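Side-chain contacts in phosphoribosylaminoimidazole carboxylase (Bombyx mori, PDB 4JA0), which probably catalyses two consecutive steps of purine biosynthesis, carboxylation of aminoimidazole ribonucleotide (AIR) to CAIR and ATP-dependent joining of aspartate to CAIR to give SAICAR: residues 103-108 and 178-183; 156-159 and 163-166; 166-171 and 195-200; 172-177 and 401-406. All blocks are in the same frame, centred on the assembly; numbering follows the deposited sequence.

Overall arrangement
Helix 162-183 is common to all four contacts and meets a different part of the fold in each. Interactions 1 and 3 are buried and set it against neighbouring strands of one antiparallel sheet, but by different means: the first pairs an arginine with a glutamate, the third is wholly apolar, an aromatic ring against a methionine and an alanine. Interaction 2, at the surface near the start of the helix, is a loose meeting of glutamate and leucine beside a short hairpin. Interaction 4 is partly buried; it mixes leucine packing with a salt bridge and joins the SAICAR synthetase part to a helix from the AIR carboxylase part. Interactions 1 and 4 both adjoin the second subunit.

Interaction 1 (103-108 and 178-183); sequences TRRLAT and ILEKAW. With SO4 (sulfate ion), chain J.
A side-on, two-pronged arginine-carboxylate salt bridge ties R105, at the corner where the chain leaves strand 100-104, to E180 on helix 162-183. R105 NE donates to E180 OE1 at 2.9 Å, and R105 NH2 donates to E180 OE2 at 3.0 Å. Each oxygen offers its syn lone pair, the one on the side of its fellow oxygen, and the second bond is almost straight (169°). Guanidinium and carboxylate lie nearly in one plane, 21° apart, so the two bonds together fix the rotation of both groups.

The two chains reach this meeting differently. E180 runs out extended from the helix, whereas R105 starts with CG trans to its own N (chi1 170°) and then folds at chi2 and chi3, which brings NE as well as NH2 up to the carboxylate. In fold terms, the bridge ties the helix to the corner at the end of strand 100-104, a strand flanked in its sheet by 123-132 and 188-200. Both residues are buried, and pairing them probably offsets the cost of placing charge there; F124 O takes a weak hydrogen bond from R105 NH1.

R104 serves another site. Its extended chain carries the guanidinium to a sulfate ion, with R104 NH1 donating to sulfate O2 at 3.3 Å, while R104 NE is bound to E130. The sulfate, which S110 N also binds, probably came from the crystallisation liquor, but an arginine and a backbone N-H round such an anion are consistent with a substrate phosphate site, as in SAICAR synthetases.

Interaction 2 (156-159 and 163-166); sequences NGLL and DEVD
E164 stands in the first turn of helix 162-183 and points its CB toward the hairpin strand 158-159, where L158 and L159 receive the rest of its side chain. From CB the chain continues to CG, set trans to the carbonyl carbon, and this methylene, E164 CG, lies 4.0 Å from L158 CD2 and 4.0 Å from L159 O. A bend at chi2 (70°) then turns the carboxylate aside, so that OE2 can face G161 N at the start of the helix. E164 CD comes within 3.7 Å of L159 O. At the tip the two oxygens part company: E164 OE1 rests on the methyl L158 CD1 at 3.8 Å, while E164 OE2 is 3.5 Å from L159 O and takes its hydrogen bond from G161 N. Glutamate suits this place, since its methylene can lie against leucine while its oxygen takes up a backbone N-H just ahead of the helix, the N3-to-N-cap half of a capping box; I205 also touches both L158 and E164. E164 thus meets L158 through apolar contact at CG and spends its carboxylate on G161 N, so the two segments are held by packing and not by a polar bond between them.

Interaction 3 (166-171 and 195-200); sequences DYMRKA and IEFGVD
With CG trans to the carbonyl carbon in both residues (chi1 -73° in M168, -69° in F197), the methionine chain and the phenylalanine ring are brought together, lying alongside one another and pointing opposite ways. M168 CG sits over one face of the F197 ring, 3.8 Å from its centroid and 19° off the normal, a CH-pi contact displaced toward the rim, where F197 CD1 is 3.6 Å away. The turn at chi3 bends the chain beyond the sulfur. M168 SD, 4.3 Å from the F197 ring centroid, approaches obliquely, which makes this a Met-aromatic contact as well. At the far end of the ring, A171 CB touches F197 CZ at 3.8 Å, coming neither squarely over the face nor at the edge. Alanine suits that position because its short side chain lets the ring tip come close to the helix, and the flexible methionine can shape itself to the face. W101 meets F197 edge to face, and T172 also touches it. An alanine in place of F197 would probably leave a gap between helix and sheet, with M168 deprived of the ring face it lies on. All this belongs to the hydrophobic core between a helix and an antiparallel sheet, an alpha+beta arrangement, with helix 162-183 lying against strand 188-200 in the SAICAR synthetase domain.

Interaction 4 (172-177 and 401-406); sequences TILIFE and RLRSKQ
The segments 172-177 and 401-406 run antiparallel, 176° between their directions, with axes 10.7 Å apart at closest and the CA atoms of L174 and R403 being the nearest pair. L174 spans the gap between them. Its CG is opposite the backbone N (chi1 -175°), an orientation that sends both methyls toward the other helix: L174 CD1 lies against R403 CB at 3.4 Å, while L174 CD2 reaches S404 CA at 4.0 Å. Arginine fits here by doing two jobs, its aliphatic start packing on leucine and its charged end meeting E177. The chain of R403 bends at chi2 and chi3, crossing the extended E177 at about a right angle, and forms a salt bridge, R403 NH1 to E177 OE1, at 2.9 Å. The carboxylate and guanidinium planes are close to parallel (11° apart). R403 NH2 forms a salt bridge to E318 of the second subunit, putting this arginine between two acids. With an alanine at E177, R403 would probably lose its carboxylate partner within the chain, leaving the charge of R403 NH1 without that mate. The arrangement is an antiparallel helix pair that packs the last helix, 396-420, of the AIR carboxylase part back onto the SAICAR synthetase domain beside a subunit interface.

Interaction 1 (103-108 and 178-183)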
# COMPACT_ATOMS: atom_id res chain seq x y z
N THR A 103 -2.93 -26.31 -45.69
CA THR A 103 -2.39 -25.02 -45.21
C THR A 103 -1.47 -24.43 -46.25
O THR A 103 -0.66 -25.15 -46.83
CB THR A 103 -1.60 -25.17 -43.87
OG1 THR A 103 -2.35 -25.95 -42.95
CG2 THR A 103 -1.39 -23.83 -43.25
N ARG A 104 -1.57 -23.12 -46.46
CA ARG A 104 -0.71 -22.40 -47.41
C ARG A 104 -0.04 -21.22 -46.76
O ARG A 104 -0.67 -20.51 -45.98
CB ARG A 104 -1.55 -21.86 -48.56
CG ARG A 104 -2.53 -22.84 -49.11
CD ARG A 104 -3.36 -22.20 -50.18
NE ARG A 104 -4.47 -23.07 -50.56
CZ ARG A 104 -4.38 -24.03 -51.47
NH1 ARG A 104 -3.23 -24.25 -52.10
NH2 ARG A 104 -5.44 -24.77 -51.74
N ARG A 105 1.21 -20.96 -47.12
CA ARG A 105 1.88 -19.74 -46.69
C ARG A 105 1.88 -18.76 -47.86
O ARG A 105 1.77 -17.55 -47.66
CB ARG A 105 3.31 -20.05 -46.21
CG ARG A 105 4.19 -18.84 -45.95
CD ARG A 105 3.67 -17.96 -44.82
NE ARG A 105 3.98 -18.51 -43.50
CZ ARG A 105 3.51 -18.01 -42.36
NH1 ARG A 105 2.70 -16.96 -42.39
NH2 ARG A 105 3.83 -18.57 -41.20
N LEU A 106 1.94 -19.30 -49.07
CA LEU A 106 2.00 -18.51 -50.29
C LEU A 106 0.83 -18.89 -51.16
O LEU A 106 0.27 -19.97 -51.00
CB LEU A 106 3.25 -18.85 -51.08
CG LEU A 106 4.62 -18.41 -50.61
CD1 LEU A 106 5.64 -18.90 -51.56
CD2 LEU A 106 4.65 -16.90 -50.60
N ALA A 107 0.48 -18.02 -52.10
CA ALA A 107 -0.51 -18.38 -53.11
C ALA A 107 0.16 -19.11 -54.28
O ALA A 107 1.05 -18.57 -54.97
CB ALA A 107 -1.25 -17.14 -53.61
N THR A 108 -0.24 -20.36 -54.50
CA THR A 108 0.23 -21.11 -55.65
C THR A 108 -0.71 -22.27 -55.87
O THR A 108 -1.62 -22.49 -55.07
CB THR A 108 1.66 -21.66 -55.43
OG1 THR A 108 2.23 -22.04 -56.69
CG2 THR A 108 1.61 -22.87 -54.50
N ILE A 178 5.39 -25.70 -37.55
CA ILE A 178 6.51 -26.49 -37.06
C ILE A 178 7.42 -26.98 -38.17
O ILE A 178 8.63 -26.78 -38.12
CB ILE A 178 5.99 -27.73 -36.30
CG1 ILE A 178 5.35 -27.30 -34.99
CG2 ILE A 178 7.13 -28.74 -36.07
CD1 ILE A 178 4.67 -28.41 -34.28
N LEU A 179 6.81 -27.59 -39.18
CA LEU A 179 7.54 -28.11 -40.33
C LEU A 179 8.13 -26.98 -41.16
O LEU A 179 9.21 -27.14 -41.75
CB LEU A 179 6.62 -28.98 -41.19
CG LEU A 179 6.08 -30.19 -40.45
CD1 LEU A 179 5.10 -30.91 -41.33
CD2 LEU A 179 7.21 -31.12 -40.05
N GLU A 180 7.43 -25.85 -41.20
CA GLU A 180 7.90 -24.68 -41.91
C GLU A 180 9.21 -24.28 -41.29
O GLU A 180 10.18 -23.95 -41.99
CB GLU A 180 6.88 -23.53 -41.81
CG GLU A 180 7.27 -22.30 -42.63
CD GLU A 180 6.33 -21.10 -42.52
OE1 GLU A 180 6.30 -20.30 -43.50
OE2 GLU A 180 5.62 -20.93 -41.49
N LYS A 181 9.24 -24.33 -39.96
CA LYS A 181 10.41 -23.97 -39.18
C LYS A 181 11.55 -24.97 -39.42
O LYS A 181 12.67 -24.57 -39.75
CB LYS A 181 10.01 -23.94 -37.71
CG LYS A 181 10.72 -22.88 -36.90
CD LYS A 181 10.45 -21.50 -37.50
CE LYS A 181 9.12 -20.92 -37.06
NZ LYS A 181 8.97 -19.55 -37.64
N ALA A 182 11.23 -26.26 -39.35
CA ALA A 182 12.21 -27.31 -39.60
C ALA A 182 12.89 -27.15 -40.96
O ALA A 182 14.11 -27.08 -41.04
CB ALA A 182 11.56 -28.68 -39.48
N TRP A 183 12.10 -27.05 -42.03
CA TRP A 183 12.66 -26.98 -43.38
C TRP A 183 13.55 -25.77 -43.64
O TRP A 183 14.37 -25.80 -44.56
CB TRP A 183 11.56 -27.08 -44.45
CG TRP A 183 11.17 -28.48 -44.73
CD1 TRP A 183 9.97 -29.08 -44.44
CD2 TRP A 183 12.00 -29.50 -45.29
NE1 TRP A 183 9.99 -30.40 -44.83
CE2 TRP A 183 11.23 -30.68 -45.35
CE3 TRP A 183 13.31 -29.52 -45.77
CZ2 TRP A 183 11.73 -31.88 -45.86
CZ3 TRP A 183 13.81 -30.70 -46.27
CH2 TRP A 183 13.02 -31.87 -46.32
S SO4 J . -3.54 -27.18 -54.68
O1 SO4 J . -3.24 -27.90 -55.91
O2 SO4 J . -3.44 -25.76 -54.99
O3 SO4 J . -4.90 -27.50 -54.22
O4 SO4 J . -2.58 -27.50 -53.62

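Interaction 2 (156-159 and 163-166)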
# COMPACT_ATOMS: atom_id res chain seq x y z
N ASN A 156 -16.23 -43.19 -34.06
CA ASN A 156 -15.85 -43.74 -32.76
C ASN A 156 -16.50 -43.01 -31.59
O ASN A 156 -15.88 -42.80 -30.55
CB ASN A 156 -14.32 -43.79 -32.60
CG ASN A 156 -13.72 -45.10 -33.15
OD1 ASN A 156 -14.20 -46.21 -32.86
ND2 ASN A 156 -12.65 -44.97 -33.95
N GLY A 157 -17.76 -42.59 -31.79
CA GLY A 157 -18.54 -41.96 -30.75
C GLY A 157 -18.30 -40.48 -30.63
O GLY A 157 -18.92 -39.79 -29.83
N LEU A 158 -17.38 -39.97 -31.44
CA LEU A 158 -17.10 -38.55 -31.44
C LEU A 158 -17.81 -37.92 -32.62
O LEU A 158 -17.47 -38.14 -33.79
CB LEU A 158 -15.59 -38.27 -31.52
CG LEU A 158 -15.25 -36.79 -31.50
CD1 LEU A 158 -15.60 -36.16 -30.17
CD2 LEU A 158 -13.81 -36.56 -31.85
N LEU A 159 -18.82 -37.14 -32.31
CA LEU A 159 -19.49 -36.34 -33.31
C LEU A 159 -18.67 -35.05 -33.53
O LEU A 159 -18.28 -34.36 -32.57
CB LEU A 159 -20.91 -36.05 -32.83
CG LEU A 159 -21.81 -35.22 -33.72
CD1 LEU A 159 -23.25 -35.70 -33.67
CD2 LEU A 159 -21.71 -33.78 -33.24
N ASP A 163 -16.24 -27.40 -32.19
CA ASP A 163 -15.11 -27.56 -31.30
C ASP A 163 -14.06 -28.47 -31.94
O ASP A 163 -12.87 -28.16 -31.95
CB ASP A 163 -15.58 -28.08 -29.92
CG ASP A 163 -16.23 -26.98 -29.07
OD1 ASP A 163 -15.82 -25.80 -29.23
OD2 ASP A 163 -17.18 -27.28 -28.29
N GLU A 164 -14.51 -29.57 -32.51
CA GLU A 164 -13.60 -30.51 -33.15
C GLU A 164 -12.99 -29.88 -34.40
O GLU A 164 -11.79 -30.02 -34.65
CB GLU A 164 -14.34 -31.79 -33.49
CG GLU A 164 -14.63 -32.66 -32.27
CD GLU A 164 -15.69 -32.07 -31.33
OE1 GLU A 164 -15.60 -32.33 -30.11
OE2 GLU A 164 -16.61 -31.36 -31.81
N VAL A 165 -13.79 -29.17 -35.17
CA VAL A 165 -13.26 -28.44 -36.31
C VAL A 165 -12.30 -27.34 -35.89
O VAL A 165 -11.27 -27.13 -36.54
CB VAL A 165 -14.40 -27.89 -37.20
CG1 VAL A 165 -13.88 -26.84 -38.18
CG2 VAL A 165 -15.09 -29.05 -37.92
N ASP A 166 -12.60 -26.66 -34.77
CA ASP A 166 -11.69 -25.64 -34.24
C ASP A 166 -10.33 -26.26 -33.95
O ASP A 166 -9.31 -25.75 -34.41
CB ASP A 166 -12.25 -24.98 -32.97
CG ASP A 166 -13.40 -23.98 -33.26
OD1 ASP A 166 -13.46 -23.43 -34.39
OD2 ASP A 166 -14.26 -23.77 -32.36

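Interaction 3 (166-171 and 195-200)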
# COMPACT_ATOMS: atom_id res chain seq x y z
N ASP A 166 -12.60 -26.66 -34.77
CA ASP A 166 -11.69 -25.64 -34.24
C ASP A 166 -10.33 -26.26 -33.95
O ASP A 166 -9.31 -25.75 -34.41
CB ASP A 166 -12.25 -24.98 -32.97
CG ASP A 166 -13.40 -23.98 -33.26
OD1 ASP A 166 -13.46 -23.43 -34.39
OD2 ASP A 166 -14.26 -23.77 -32.36
N TYR A 167 -10.33 -27.39 -33.25
CA TYR A 167 -9.09 -28.07 -32.92
C TYR A 167 -8.25 -28.44 -34.16
O TYR A 167 -7.03 -28.26 -34.17
CB TYR A 167 -9.38 -29.33 -32.11
CG TYR A 167 -8.16 -30.15 -31.82
CD1 TYR A 167 -7.33 -29.83 -30.77
CD2 TYR A 167 -7.82 -31.23 -32.62
CE1 TYR A 167 -6.20 -30.57 -30.50
CE2 TYR A 167 -6.68 -31.98 -32.37
CZ TYR A 167 -5.87 -31.64 -31.30
OH TYR A 167 -4.74 -32.37 -31.01
N MET A 168 -8.92 -28.98 -35.18
CA MET A 168 -8.24 -29.43 -36.41
C MET A 168 -7.72 -28.26 -37.25
O MET A 168 -6.70 -28.38 -37.92
CB MET A 168 -9.15 -30.35 -37.22
CG MET A 168 -9.30 -31.74 -36.59
SD MET A 168 -10.33 -32.89 -37.53
CE MET A 168 -11.99 -32.35 -37.12
N ARG A 169 -8.43 -27.13 -37.23
CA ARG A 169 -7.91 -25.96 -37.91
C ARG A 169 -6.67 -25.53 -37.20
O ARG A 169 -5.64 -25.32 -37.82
CB ARG A 169 -8.90 -24.81 -37.90
CG ARG A 169 -8.40 -23.57 -38.64
CD ARG A 169 -8.91 -22.27 -38.00
NE ARG A 169 -10.26 -22.45 -37.44
CZ ARG A 169 -10.54 -22.40 -36.14
NH1 ARG A 169 -9.59 -22.12 -35.25
NH2 ARG A 169 -11.77 -22.60 -35.71
N LYS A 170 -6.76 -25.43 -35.89
CA LYS A 170 -5.63 -24.96 -35.12
C LYS A 170 -4.46 -25.93 -35.22
O LYS A 170 -3.30 -25.50 -35.37
CB LYS A 170 -6.02 -24.70 -33.66
CG LYS A 170 -6.92 -23.46 -33.45
CD LYS A 170 -7.10 -23.19 -31.98
CE LYS A 170 -8.04 -24.19 -31.38
NZ LYS A 170 -8.04 -24.19 -29.89
N ALA A 171 -4.75 -27.22 -35.21
CA ALA A 171 -3.69 -28.22 -35.30
C ALA A 171 -3.00 -28.22 -36.65
O ALA A 171 -1.78 -28.33 -36.74
CB ALA A 171 -4.24 -29.61 -35.02
N ILE A 195 -2.85 -32.65 -44.72
CA ILE A 195 -2.81 -33.72 -43.74
C ILE A 195 -4.22 -34.23 -43.59
O ILE A 195 -5.15 -33.61 -44.09
CB ILE A 195 -2.27 -33.25 -42.38
CG1 ILE A 195 -3.09 -32.07 -41.88
CG2 ILE A 195 -0.83 -32.87 -42.48
CD1 ILE A 195 -2.63 -31.53 -40.53
N GLU A 196 -4.38 -35.34 -42.87
CA GLU A 196 -5.69 -35.92 -42.60
C GLU A 196 -5.77 -36.40 -41.15
O GLU A 196 -4.78 -36.81 -40.58
CB GLU A 196 -5.97 -37.06 -43.58
CG GLU A 196 -6.26 -36.58 -45.02
CD GLU A 196 -6.31 -37.72 -46.05
OE1 GLU A 196 -6.55 -38.89 -45.66
OE2 GLU A 196 -6.10 -37.45 -47.26
N PHE A 197 -6.96 -36.34 -40.56
CA PHE A 197 -7.16 -36.74 -39.16
C PHE A 197 -8.07 -37.96 -39.04
O PHE A 197 -8.85 -38.27 -39.95
CB PHE A 197 -7.79 -35.61 -38.34
CG PHE A 197 -6.88 -34.42 -38.11
CD1 PHE A 197 -6.99 -33.28 -38.90
CD2 PHE A 197 -5.97 -34.42 -37.05
CE1 PHE A 197 -6.17 -32.18 -38.66
CE2 PHE A 197 -5.16 -33.33 -36.82
CZ PHE A 197 -5.26 -32.21 -37.61
N GLY A 198 -7.98 -38.65 -37.91
CA GLY A 198 -8.87 -39.76 -37.61
C GLY A 198 -9.25 -39.70 -36.14
O GLY A 198 -8.63 -38.94 -35.39
N VAL A 199 -10.24 -40.48 -35.72
CA VAL A 199 -10.66 -40.52 -34.32
C VAL A 199 -10.34 -41.91 -33.76
O VAL A 199 -10.76 -42.93 -34.33
CB VAL A 199 -12.18 -40.20 -34.15
CG1 VAL A 199 -12.58 -40.25 -32.69
CG2 VAL A 199 -12.51 -38.85 -34.76
N ASP A 200 -9.57 -41.94 -32.66
CA ASP A 200 -9.13 -43.22 -32.09
C ASP A 200 -10.25 -43.88 -31.32
O ASP A 200 -11.35 -43.33 -31.25
CB ASP A 200 -7.85 -43.07 -31.24
CG ASP A 200 -8.08 -42.36 -29.89
OD1 ASP A 200 -9.23 -42.03 -29.51
OD2 ASP A 200 -7.07 -42.12 -29.19

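Interaction 4 (172-177 and 401-406)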
# COMPACT_ATOMS: atom_id res chain seq x y z
N THR A 172 -3.78 -28.06 -37.71
CA THR A 172 -3.24 -28.07 -39.06
C THR A 172 -2.30 -26.89 -39.25
O THR A 172 -1.19 -27.05 -39.76
CB THR A 172 -4.38 -28.04 -40.13
OG1 THR A 172 -5.28 -29.13 -39.91
CG2 THR A 172 -3.82 -28.13 -41.55
N ILE A 173 -2.72 -25.71 -38.82
CA ILE A 173 -1.86 -24.54 -38.94
C ILE A 173 -0.58 -24.76 -38.15
O ILE A 173 0.51 -24.42 -38.62
CB ILE A 173 -2.55 -23.28 -38.43
CG1 ILE A 173 -3.81 -23.02 -39.26
CG2 ILE A 173 -1.61 -22.10 -38.51
CD1 ILE A 173 -4.66 -21.88 -38.73
N LEU A 174 -0.71 -25.35 -36.96
CA LEU A 174 0.44 -25.58 -36.07
C LEU A 174 1.49 -26.53 -36.66
O LEU A 174 2.68 -26.25 -36.61
CB LEU A 174 -0.06 -26.13 -34.73
CG LEU A 174 0.95 -26.34 -33.62
CD1 LEU A 174 1.84 -25.13 -33.56
CD2 LEU A 174 0.23 -26.49 -32.31
N ILE A 175 1.02 -27.63 -37.25
CA ILE A 175 1.88 -28.63 -37.88
C ILE A 175 2.62 -28.03 -39.06
O ILE A 175 3.81 -28.29 -39.27
CB ILE A 175 1.06 -29.84 -38.33
CG1 ILE A 175 0.65 -30.66 -37.12
CG2 ILE A 175 1.81 -30.69 -39.36
CD1 ILE A 175 -0.49 -31.60 -37.40
N PHE A 176 1.90 -27.22 -39.84
CA PHE A 176 2.53 -26.47 -40.90
C PHE A 176 3.62 -25.54 -40.33
O PHE A 176 4.73 -25.49 -40.85
CB PHE A 176 1.50 -25.63 -41.64
CG PHE A 176 2.10 -24.79 -42.72
CD1 PHE A 176 2.23 -25.29 -43.99
CD2 PHE A 176 2.63 -23.54 -42.43
CE1 PHE A 176 2.83 -24.52 -44.98
CE2 PHE A 176 3.23 -22.77 -43.40
CZ PHE A 176 3.33 -23.25 -44.67
N GLU A 177 3.32 -24.83 -39.25
CA GLU A 177 4.27 -23.87 -38.71
C GLU A 177 5.56 -24.55 -38.20
O GLU A 177 6.67 -24.07 -38.45
CB GLU A 177 3.61 -23.07 -37.60
CG GLU A 177 2.65 -21.99 -38.10
CD GLU A 177 1.81 -21.40 -36.96
OE1 GLU A 177 1.69 -22.08 -35.91
OE2 GLU A 177 1.29 -20.27 -37.11
N ARG A 401 7.03 -26.87 -28.89
CA ARG A 401 6.38 -27.31 -27.64
C ARG A 401 5.63 -26.22 -26.92
O ARG A 401 4.65 -26.50 -26.23
CB ARG A 401 7.39 -27.97 -26.69
CG ARG A 401 7.94 -29.29 -27.21
CD ARG A 401 8.39 -30.19 -26.06
NE ARG A 401 9.53 -31.02 -26.43
CZ ARG A 401 10.00 -32.04 -25.71
NH1 ARG A 401 9.42 -32.38 -24.56
NH2 ARG A 401 11.04 -32.73 -26.14
N LEU A 402 6.10 -24.99 -27.05
CA LEU A 402 5.40 -23.84 -26.51
C LEU A 402 4.07 -23.66 -27.23
O LEU A 402 3.03 -23.43 -26.60
CB LEU A 402 6.25 -22.58 -26.64
CG LEU A 402 7.49 -22.47 -25.72
CD1 LEU A 402 8.39 -21.33 -26.16
CD2 LEU A 402 7.11 -22.30 -24.26
N ARG A 403 4.08 -23.78 -28.56
CA ARG A 403 2.84 -23.60 -29.33
C ARG A 403 1.88 -24.74 -29.08
O ARG A 403 0.67 -24.53 -29.03
CB ARG A 403 3.13 -23.50 -30.81
CG ARG A 403 4.09 -22.42 -31.16
CD ARG A 403 3.78 -21.83 -32.52
NE ARG A 403 3.11 -20.54 -32.41
CZ ARG A 403 2.91 -19.71 -33.42
NH1 ARG A 403 3.34 -20.03 -34.62
NH2 ARG A 403 2.30 -18.56 -33.23
N SER A 404 2.43 -25.92 -28.88
CA SER A 404 1.61 -27.09 -28.62
C SER A 404 0.92 -26.94 -27.27
O SER A 404 -0.25 -27.29 -27.09
CB SER A 404 2.48 -28.34 -28.67
OG SER A 404 1.74 -29.51 -28.38
N LYS A 405 1.64 -26.37 -26.32
CA LYS A 405 1.08 -26.17 -25.00
C LYS A 405 -0.12 -25.20 -25.04
O LYS A 405 -1.13 -25.41 -24.36
CB LYS A 405 2.17 -25.66 -24.07
CG LYS A 405 1.73 -25.50 -22.62
CD LYS A 405 2.33 -24.24 -22.00
CE LYS A 405 1.75 -24.03 -20.62
NZ LYS A 405 1.97 -25.24 -19.78
N GLN A 406 -0.02 -24.16 -25.86
CA GLN A 406 -1.10 -23.20 -26.01
C GLN A 406 -2.33 -23.86 -26.58
O GLN A 406 -3.45 -23.62 -26.12
CB GLN A 406 -0.66 -22.04 -26.89
CG GLN A 406 0.40 -21.19 -26.22
CD GLN A 406 0.82 -19.95 -26.99
OE1 GLN A 406 0.63 -19.86 -28.22
NE2 GLN A 406 1.40 -18.99 -26.27